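Side-chain contact in Cwp19 (Clostridioides difficile, PDB 5OQ3), which probably cleaves peptidoglycan in the bacterial cell wall, through the TIM-barrel glycoside hydrolase domain that makes up this part of the longer protein: residues K52-L57 / L105-E110. Residues are numbered along the deposited sequence; the frame is centred on the assembly and turned at random.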
# COMPACT_ATOMS: atom_id res chain seq x y z
N LYS A 52 14.65 17.81 7.27
CA LYS A 52 14.97 17.47 8.66
C LYS A 52 13.88 16.58 9.31
O LYS A 52 14.19 15.67 10.07
CB LYS A 52 15.19 18.76 9.47
CG LYS A 52 15.40 18.53 10.95
CD LYS A 52 16.72 17.86 11.31
CE LYS A 52 17.21 18.32 12.68
NZ LYS A 52 16.13 18.52 13.72
N GLU A 53 12.60 16.87 9.03
CA GLU A 53 11.52 16.02 9.52
C GLU A 53 11.71 14.54 9.07
O GLU A 53 11.54 13.63 9.85
CB GLU A 53 10.16 16.55 9.06
CG GLU A 53 9.68 17.73 9.84
CD GLU A 53 8.60 18.56 9.18
OE1 GLU A 53 8.16 18.24 8.05
OE2 GLU A 53 8.19 19.56 9.83
N TYR A 54 12.17 14.33 7.83
CA TYR A 54 12.40 12.99 7.32
C TYR A 54 13.59 12.30 7.98
O TYR A 54 13.46 11.14 8.42
CB TYR A 54 12.61 13.00 5.84
CG TYR A 54 12.78 11.63 5.24
CD1 TYR A 54 11.72 10.72 5.18
CD2 TYR A 54 14.00 11.24 4.74
CE1 TYR A 54 11.86 9.46 4.59
CE2 TYR A 54 14.17 10.02 4.15
CZ TYR A 54 13.10 9.12 4.08
OH TYR A 54 13.25 7.93 3.45
N THR A 55 14.71 13.00 8.09
CA THR A 55 15.87 12.34 8.70
C THR A 55 15.65 12.05 10.18
O THR A 55 16.09 11.03 10.69
CB THR A 55 17.21 13.08 8.45
OG1 THR A 55 17.08 14.42 8.88
CG2 THR A 55 17.56 13.04 6.98
N ASP A 56 14.98 12.95 10.87
CA ASP A 56 14.65 12.71 12.26
C ASP A 56 13.73 11.50 12.40
O ASP A 56 13.88 10.69 13.32
CB ASP A 56 13.94 13.93 12.86
CG ASP A 56 14.88 15.10 13.19
OD1 ASP A 56 16.14 14.94 13.17
OD2 ASP A 56 14.31 16.18 13.52
N LEU A 57 12.79 11.36 11.48
CA LEU A 57 11.88 10.21 11.48
C LEU A 57 12.68 8.92 11.23
O LEU A 57 12.54 7.96 11.98
CB LEU A 57 10.73 10.43 10.52
CG LEU A 57 9.72 9.28 10.36
CD1 LEU A 57 9.04 9.00 11.70
CD2 LEU A 57 8.71 9.61 9.29
N LEU A 105 12.46 12.89 -3.79
CA LEU A 105 12.71 11.45 -3.80
C LEU A 105 14.18 11.01 -3.68
O LEU A 105 14.46 10.09 -2.91
CB LEU A 105 11.98 10.76 -4.97
CG LEU A 105 12.04 9.25 -5.01
CD1 LEU A 105 11.51 8.65 -3.71
CD2 LEU A 105 11.26 8.68 -6.19
N PRO A 106 15.12 11.68 -4.40
CA PRO A 106 16.55 11.32 -4.22
C PRO A 106 16.97 11.41 -2.76
O PRO A 106 17.75 10.58 -2.28
CB PRO A 106 17.28 12.32 -5.11
CG PRO A 106 16.31 12.63 -6.17
CD PRO A 106 14.97 12.65 -5.51
N PHE A 107 16.52 12.47 -2.06
CA PHE A 107 16.83 12.64 -0.66
C PHE A 107 16.22 11.54 0.21
O PHE A 107 16.91 10.93 1.06
CB PHE A 107 16.33 13.99 -0.19
CG PHE A 107 16.74 14.34 1.21
CD1 PHE A 107 17.99 14.95 1.45
CD2 PHE A 107 15.89 14.11 2.28
CE1 PHE A 107 18.37 15.30 2.74
CE2 PHE A 107 16.27 14.47 3.58
CZ PHE A 107 17.51 15.05 3.81
N LEU A 108 14.98 11.22 -0.10
CA LEU A 108 14.29 10.17 0.69
C LEU A 108 15.00 8.81 0.57
O LEU A 108 15.17 8.12 1.54
CB LEU A 108 12.84 10.04 0.31
CG LEU A 108 11.97 11.29 0.34
CD1 LEU A 108 10.54 11.01 -0.13
CD2 LEU A 108 11.94 11.87 1.74
N ILE A 109 15.49 8.52 -0.64
CA ILE A 109 16.18 7.28 -0.91
C ILE A 109 17.62 7.27 -0.36
O ILE A 109 18.03 6.34 0.37
CB ILE A 109 16.19 7.00 -2.42
CG1 ILE A 109 14.76 6.73 -2.90
CG2 ILE A 109 17.07 5.79 -2.72
CD1 ILE A 109 14.68 6.72 -4.41
N GLU A 110 18.36 8.34 -0.67
CA GLU A 110 19.76 8.37 -0.30
C GLU A 110 19.92 8.41 1.23
O GLU A 110 20.84 7.77 1.76
CB GLU A 110 20.51 9.51 -0.97
CG GLU A 110 20.67 9.30 -2.48
CD GLU A 110 21.29 10.42 -3.26
OE1 GLU A 110 21.43 11.53 -2.77
OE2 GLU A 110 21.66 10.15 -4.45
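Tyr54 and Phe107 both hold CG anti to the backbone N (chi1 -177° for the tyrosine), and these torsions lay the two rings alongside, pointing opposite ways, each reaching for the other's helix. The helices are 47-63 and 104-114, neighbours on the outside of a TIM barrel, where each helix returns the chain from one parallel strand to the next; the short segments accordingly run nearly parallel, at 18°, with axes 10.6 Å apart. The pair illustrates how a tyrosine can bridge such a gap with its face and its hydroxyl at once. Leu108 sets its CD2 methyl over the middle of the Tyr54 ring, 3.4 Å from the centroid and almost on the ring normal, a CH-pi contact. On the outer side of the interface Phe107 approaches the same tyrosine obliquely, CE2 lying 4.1 Å from Tyr54 CD2, while Phe107 CZ meets the Thr55 methyl CG2 at 3.8 Å. Trp40 packs edge-to-face with Tyr54, and Phe119 of strand 118-123 touches both Tyr54 and Leu108, tying the helix pair to the barrel wall. With its ring packed in this way, the buried tyrosine donates its hydroxyl proton to the backbone of the other helix: OH of Tyr54 lies 2.7 Å from O of Leu108. The hydroxyl sits off the carbonyl plane, at a C=O...O angle of 121°.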